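Local coordinates for Baccell_00856 (Bacteroides cellulosilyticus DSM 14838, PDB 5MVH), which is a glycoside hydrolase with a beta-propeller fold, probably a rhamnosidase that cleaves rhamnose-containing glycans, at residues S292-Y297 against S313-P318; E350-R355 against W369-L374. All blocks are in the same frame, centred on the assembly; numbering follows the deposited sequence.

Interaction 1: S292-Y297 against S313-P318; sequences SEVPQY and SNRHTP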
loop_
_atom_site.group_PDB
_atom_site.type_symbol
_atom_site.label_atom_id
_atom_site.label_comp_id
_atom_site.label_asym_id
_atom_site.label_seq_id
_atom_site.Cartn_x
_atom_site.Cartn_y
_atom_site.Cartn_z
ATOM N N SER A 292 -15.685 20.956 -11.285
ATOM C CA SER A 292 -16.443 20.201 -10.308
ATOM C C SER A 292 -15.921 20.543 -8.913
ATOM O O SER A 292 -14.741 20.865 -8.753
ATOM C CB SER A 292 -16.314 18.695 -10.593
ATOM O OG SER A 292 -17.036 17.948 -9.645
ATOM N N GLU A 293 -16.815 20.476 -7.922
ATOM C CA GLU A 293 -16.447 20.509 -6.519
ATOM C C GLU A 293 -16.242 19.094 -5.976
ATOM O O GLU A 293 -15.926 18.937 -4.784
ATOM C CB GLU A 293 -17.544 21.171 -5.664
ATOM C CG GLU A 293 -17.838 22.640 -5.945
ATOM C CD GLU A 293 -16.833 23.606 -5.326
ATOM O OE1 GLU A 293 -15.916 23.172 -4.589
ATOM O OE2 GLU A 293 -16.994 24.819 -5.571
ATOM N N VAL A 294 -16.455 18.071 -6.815
ATOM C CA VAL A 294 -16.589 16.707 -6.301
ATOM C C VAL A 294 -15.397 15.855 -6.688
ATOM O O VAL A 294 -15.263 15.508 -7.851
ATOM C CB VAL A 294 -17.908 16.030 -6.754
ATOM C CG1 VAL A 294 -18.063 14.672 -6.064
ATOM C CG2 VAL A 294 -19.101 16.901 -6.409
ATOM N N PRO A 295 -14.551 15.470 -5.700
ATOM C CA PRO A 295 -13.499 14.499 -6.014
ATOM C C PRO A 295 -14.057 13.157 -6.484
ATOM O O PRO A 295 -15.076 12.714 -5.991
ATOM C CB PRO A 295 -12.739 14.364 -4.684
ATOM C CG PRO A 295 -13.056 15.592 -3.962
ATOM C CD PRO A 295 -14.518 15.805 -4.273
ATOM N N GLN A 296 -13.397 12.539 -7.458
ATOM C CA GLN A 296 -13.817 11.261 -7.993
ATOM C C GLN A 296 -12.644 10.302 -8.010
ATOM O O GLN A 296 -11.528 10.691 -8.349
ATOM C CB GLN A 296 -14.288 11.397 -9.427
ATOM C CG GLN A 296 -15.424 12.391 -9.654
ATOM C CD GLN A 296 -16.804 11.889 -9.224
ATOM O OE1 GLN A 296 -17.008 10.699 -8.896
ATOM N NE2 GLN A 296 -17.766 12.802 -9.219
ATOM N N TYR A 297 -12.923 9.038 -7.747
ATOM C CA TYR A 297 -11.941 7.985 -7.967
ATOM C C TYR A 297 -11.526 7.855 -9.427
ATOM O O TYR A 297 -12.351 7.966 -10.346
ATOM C CB TYR A 297 -12.484 6.645 -7.472
ATOM C CG TYR A 297 -12.574 6.498 -5.957
ATOM C CD1 TYR A 297 -11.420 6.335 -5.193
ATOM C CD2 TYR A 297 -13.810 6.507 -5.298
ATOM C CE1 TYR A 297 -11.481 6.185 -3.830
ATOM C CE2 TYR A 297 -13.898 6.334 -3.915
ATOM C CZ TYR A 297 -12.733 6.166 -3.190
ATOM O OH TYR A 297 -12.812 5.955 -1.837
ATOM N N SER A 313 -15.677 6.382 -10.383
ATOM C CA SER A 313 -16.875 6.642 -9.601
ATOM C C SER A 313 -17.797 7.673 -10.281
ATOM O O SER A 313 -17.439 8.316 -11.281
ATOM C CB SER A 313 -16.464 7.151 -8.223
ATOM O OG SER A 313 -15.666 8.313 -8.308
ATOM N N ASN A 314 -18.984 7.816 -9.706
ATOM C CA ASN A 314 -19.947 8.810 -10.132
ATOM C C ASN A 314 -20.520 9.503 -8.903
ATOM O O ASN A 314 -21.736 9.431 -8.594
ATOM C CB ASN A 314 -21.039 8.166 -10.984
ATOM C CG ASN A 314 -21.933 9.195 -11.630
ATOM O OD1 ASN A 314 -21.514 10.331 -11.872
ATOM N ND2 ASN A 314 -23.173 8.822 -11.885
ATOM N N ARG A 315 -19.620 10.141 -8.181
ATOM C CA ARG A 315 -19.956 10.788 -6.909
ATOM C C ARG A 315 -20.650 12.130 -7.131
ATOM O O ARG A 315 -20.550 12.731 -8.197
ATOM C CB ARG A 315 -18.711 10.981 -6.048
ATOM C CG ARG A 315 -17.876 9.696 -5.869
ATOM C CD ARG A 315 -16.689 9.917 -4.932
ATOM N NE ARG A 315 -17.159 10.151 -3.580
ATOM C CZ ARG A 315 -17.313 11.332 -2.961
ATOM N NH1 ARG A 315 -16.990 12.488 -3.539
ATOM N NH2 ARG A 315 -17.805 11.336 -1.734
ATOM N N HIS A 316 -21.352 12.587 -6.105
ATOM C CA HIS A 316 -21.989 13.891 -6.132
ATOM C C HIS A 316 -21.799 14.724 -4.861
ATOM O O HIS A 316 -22.347 15.809 -4.791
ATOM C CB HIS A 316 -23.489 13.707 -6.403
ATOM C CG HIS A 316 -24.192 12.914 -5.354
ATOM N ND1 HIS A 316 -24.757 13.494 -4.236
ATOM C CD2 HIS A 316 -24.394 11.579 -5.230
ATOM C CE1 HIS A 316 -25.283 12.549 -3.475
ATOM N NE2 HIS A 316 -25.076 11.379 -4.055
ATOM N N THR A 317 -21.003 14.251 -3.896
ATOM C CA THR A 317 -20.819 14.911 -2.621
ATOM C C THR A 317 -19.400 15.497 -2.530
ATOM O O THR A 317 -18.407 14.751 -2.548
ATOM C CB THR A 317 -21.007 13.945 -1.446
ATOM O OG1 THR A 317 -22.204 13.180 -1.636
ATOM C CG2 THR A 317 -21.074 14.699 -0.143
ATOM N N PRO A 318 -19.298 16.825 -2.421
ATOM C CA PRO A 318 -17.990 17.445 -2.258
ATOM C C PRO A 318 -17.293 17.141 -0.933
ATOM O O PRO A 318 -17.956 16.862 0.097
ATOM C CB PRO A 318 -18.275 18.958 -2.317
ATOM C CG PRO A 318 -19.690 19.118 -2.647
ATOM C CD PRO A 318 -20.396 17.819 -2.447
#
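The side-chain amide of Q296 bonds both the N and the O of R315, in a segment that is neither helix nor strand. The setting is one blade of a beta-propeller, a four-stranded antiparallel sheet. Segment 292-297 leads into its third strand, 296-302. Segment 313-318 leaves its fourth and last strand, 307-311, and runs back at 149° to the first segment. Q296 OE1 accepts from R315 N at 2.8 Å, in the carbonyl plane and on a lone pair. Q296 NE2 donates to R315 O at 3.0 Å, with the donor 41° above the plane of that carbonyl. The amide can reach both atoms because its chain bends at chi2 (-76°). OE1 takes a second bond, from S313 OG at 2.8 Å, again on a lone pair. That hydroxyl in turn accepts from Y297 N at 2.9 Å, so S313 joins the Q296 side chain to the next backbone amide. This fixes the rotation of the S313 hydroxyl, since its proton goes to OE1. The Y297 ring turns its edge to S313 OG, and its own hydroxyl bonds outside the contact, to A332 O.

The R315 side chain runs past that of Q296 in the opposite direction. Its NH1 donates to P295 O at 3.1 Å and also to T317 O within its own segment. The bend at chi3 brings NH1 to both carbonyls. Its NE makes a salt bridge to D349, so the buried guanidinium also has a carboxylate partner. V294 packs beside this group. Its CG1 lies 3.5 Å from R315 NH1, while CG2 lies against the H316 carbonyl and, more loosely, the P318 ring. At the outer end, P318 CB rests 3.4 Å from E293 O.

Interaction 2: E350-R355 against W369-L374; sequences EERGSR and WTFTDL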
loop_
_atom_site.group_PDB
_atom_site.type_symbol
_atom_site.label_atom_id
_atom_site.label_comp_id
_atom_site.label_asym_id
_atom_site.label_seq_id
_atom_site.Cartn_x
_atom_site.Cartn_y
_atom_site.Cartn_z
ATOM N N GLU A 350 -18.634 7.721 2.037
ATOM C CA GLU A 350 -19.815 8.195 2.817
ATOM C C GLU A 350 -21.145 8.132 2.027
ATOM O O GLU A 350 -22.214 7.936 2.619
ATOM C CB GLU A 350 -19.601 9.609 3.372
ATOM C CG GLU A 350 -19.464 10.726 2.340
ATOM C CD GLU A 350 -19.533 12.124 2.959
ATOM O OE1 GLU A 350 -19.144 13.094 2.293
ATOM O OE2 GLU A 350 -19.978 12.264 4.123
ATOM N N GLU A 351 -21.067 8.277 0.704
ATOM C CA GLU A 351 -22.233 8.061 -0.175
ATOM C C GLU A 351 -22.808 6.638 -0.120
ATOM O O GLU A 351 -23.968 6.437 -0.425
ATOM C CB GLU A 351 -21.882 8.389 -1.622
ATOM C CG GLU A 351 -21.551 9.864 -1.837
ATOM C CD GLU A 351 -21.431 10.252 -3.295
ATOM O OE1 GLU A 351 -21.415 9.356 -4.167
ATOM O OE2 GLU A 351 -21.354 11.465 -3.561
ATOM N N ARG A 352 -21.985 5.665 0.230
ATOM C CA ARG A 352 -22.420 4.293 0.358
ATOM C C ARG A 352 -22.436 3.818 1.813
ATOM O O ARG A 352 -22.258 2.635 2.068
ATOM C CB ARG A 352 -21.534 3.400 -0.511
ATOM C CG ARG A 352 -21.484 3.868 -1.947
ATOM C CD ARG A 352 -20.785 2.868 -2.835
ATOM N NE ARG A 352 -21.589 1.656 -2.985
ATOM C CZ ARG A 352 -22.511 1.439 -3.916
ATOM N NH1 ARG A 352 -22.774 2.333 -4.866
ATOM N NH2 ARG A 352 -23.181 0.295 -3.900
ATOM N N GLY A 353 -22.659 4.745 2.747
ATOM C CA GLY A 353 -22.679 4.451 4.171
ATOM C C GLY A 353 -21.366 4.001 4.776
ATOM O O GLY A 353 -21.356 3.311 5.785
ATOM N N SER A 354 -20.249 4.342 4.141
ATOM C CA SER A 354 -18.904 3.969 4.628
ATOM C C SER A 354 -18.710 2.466 4.809
ATOM O O SER A 354 -17.996 2.007 5.699
ATOM C CB SER A 354 -18.582 4.757 5.888
ATOM O OG SER A 354 -18.617 6.146 5.603
ATOM N N ARG A 355 -19.331 1.698 3.928
ATOM C CA ARG A 355 -19.131 0.266 3.858
ATOM C C ARG A 355 -17.857 -0.018 3.094
ATOM O O ARG A 355 -17.264 0.876 2.483
ATOM C CB ARG A 355 -20.299 -0.403 3.126
ATOM C CG ARG A 355 -21.618 -0.234 3.855
ATOM C CD ARG A 355 -22.775 -0.590 2.956
ATOM N NE ARG A 355 -24.018 -0.632 3.706
ATOM C CZ ARG A 355 -25.211 -0.962 3.192
ATOM N NH1 ARG A 355 -25.346 -1.292 1.907
ATOM N NH2 ARG A 355 -26.283 -0.944 3.971
ATOM N N TRP A 369 -18.347 0.150 -15.279
ATOM C CA TRP A 369 -18.105 -0.225 -13.885
ATOM C C TRP A 369 -19.402 -0.605 -13.198
ATOM O O TRP A 369 -20.426 0.029 -13.425
ATOM C CB TRP A 369 -17.464 0.919 -13.101
ATOM C CG TRP A 369 -16.126 1.257 -13.613
ATOM C CD1 TRP A 369 -15.828 2.151 -14.607
ATOM C CD2 TRP A 369 -14.876 0.719 -13.172
ATOM N NE1 TRP A 369 -14.468 2.196 -14.814
ATOM C CE2 TRP A 369 -13.864 1.322 -13.949
ATOM C CE3 TRP A 369 -14.513 -0.229 -12.205
ATOM C CZ2 TRP A 369 -12.517 1.005 -13.790
ATOM C CZ3 TRP A 369 -13.172 -0.526 -12.044
ATOM C CH2 TRP A 369 -12.193 0.075 -12.847
ATOM N N THR A 370 -19.356 -1.640 -12.366
ATOM C CA THR A 370 -20.448 -1.956 -11.436
ATOM C C THR A 370 -19.990 -1.648 -10.022
ATOM O O THR A 370 -18.797 -1.699 -9.733
ATOM C CB THR A 370 -20.846 -3.438 -11.510
ATOM O OG1 THR A 370 -19.720 -4.263 -11.218
ATOM C CG2 THR A 370 -21.362 -3.787 -12.888
ATOM N N PHE A 371 -20.938 -1.348 -9.142
ATOM C CA PHE A 371 -20.633 -1.017 -7.761
ATOM C C PHE A 371 -21.407 -1.954 -6.868
ATOM O O PHE A 371 -22.607 -2.156 -7.063
ATOM C CB PHE A 371 -20.972 0.436 -7.461
ATOM C CG PHE A 371 -20.306 1.397 -8.403
ATOM C CD1 PHE A 371 -20.930 1.765 -9.581
ATOM C CD2 PHE A 371 -19.010 1.852 -8.164
ATOM C CE1 PHE A 371 -20.300 2.622 -10.474
ATOM C CE2 PHE A 371 -18.378 2.713 -9.050
ATOM C CZ PHE A 371 -19.028 3.103 -10.205
ATOM N N THR A 372 -20.706 -2.543 -5.912
ATOM C CA THR A 372 -21.288 -3.530 -5.021
ATOM C C THR A 372 -20.729 -3.287 -3.624
ATOM O O THR A 372 -19.517 -3.097 -3.472
ATOM C CB THR A 372 -20.937 -4.972 -5.443
ATOM O OG1 THR A 372 -19.522 -5.154 -5.366
ATOM C CG2 THR A 372 -21.376 -5.300 -6.853
ATOM N N ASP A 373 -21.596 -3.262 -2.615
ATOM C CA ASP A 373 -21.136 -3.193 -1.225
ATOM C C ASP A 373 -20.780 -4.576 -0.745
ATOM O O ASP A 373 -21.519 -5.536 -0.994
ATOM C CB ASP A 373 -22.193 -2.550 -0.322
ATOM C CG ASP A 373 -22.379 -1.070 -0.613
ATOM O OD1 ASP A 373 -21.420 -0.445 -1.131
ATOM O OD2 ASP A 373 -23.484 -0.515 -0.357
ATOM N N LEU A 374 -19.627 -4.684 -0.089
ATOM C CA LEU A 374 -19.129 -5.991 0.407
ATOM C C LEU A 374 -19.366 -6.259 1.884
ATOM O O LEU A 374 -19.216 -7.400 2.340
ATOM C CB LEU A 374 -17.652 -6.101 0.067
ATOM C CG LEU A 374 -17.286 -5.847 -1.397
ATOM C CD1 LEU A 374 -15.804 -6.084 -1.612
ATOM C CD2 LEU A 374 -18.101 -6.738 -2.322
#
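R355 and D373 are the closest backbone points, with CA atoms 6.5 Å apart, and their side chains span this gap by a salt bridge. The contact belongs to a four-stranded antiparallel blade of the beta-propeller. Segment 350-355 begins with a short 3-10 turn and lies in the loop between strands 342-347 and 357-361. Segment 369-374 carries the fourth and last strand, 369-373.

D373 sits between two arginines. Its OD1 accepts from R352 NE at 2.8 Å. That bond is nearly straight, at 171°, and comes in on the syn side, tilted out of the carboxylate plane. OD1 lies in the guanidinium plane of R352, at its edge. A second bond from R352 NH2 to the same oxygen is weak. The bend of the R352 chain at chi3 (69°) turns NE toward the aspartate. OD1 also bonds S357 OG, from the neighbouring strand 357-361. The other oxygen, OD2, takes R355 NH1 at 3.0 Å on its anti side, again tilted from the carboxylate plane. R355 is extended from CG to NE, and its guanidinium stands almost perpendicular to the carboxylate, at 87°. The two arginines thus use different oxygens. Two positive charges this near would probably stabilise the ionised aspartate. An asparagine here has one acceptor oxygen and no charge, so one of the two arginines would probably lose its partner and the loop would be held less firmly to the strand.

F371 meets the R352 guanidinium over one face. Its closest atom is CB, off toward the rim of that face. The side chain also touches A359 and F347 of the same blade. R352 touches F347 too, so the two side chains share that neighbour. F371 CB lies 3.7 Å from R352 NH1.

Following the chain from the N terminus, interaction 1 comes first. It closes a loop over the hairpin of strands 296-302 and 307-311, in the blade that starts at 272-275. The chain then crosses to the next blade, strands 335-339 to 369-373. There interaction 2 closes a second loop, around strand 357-361. The two loops are in series, neither nested nor crossed. The centres of interactions 1 and 2 lie about 14 Å apart. They meet through the 3-10 turn of the second blade. E351 OE2 probably accepts hydrogen bonds from H316 N and T317 OG1, which ties the segment leaving one blade to a turn of the next.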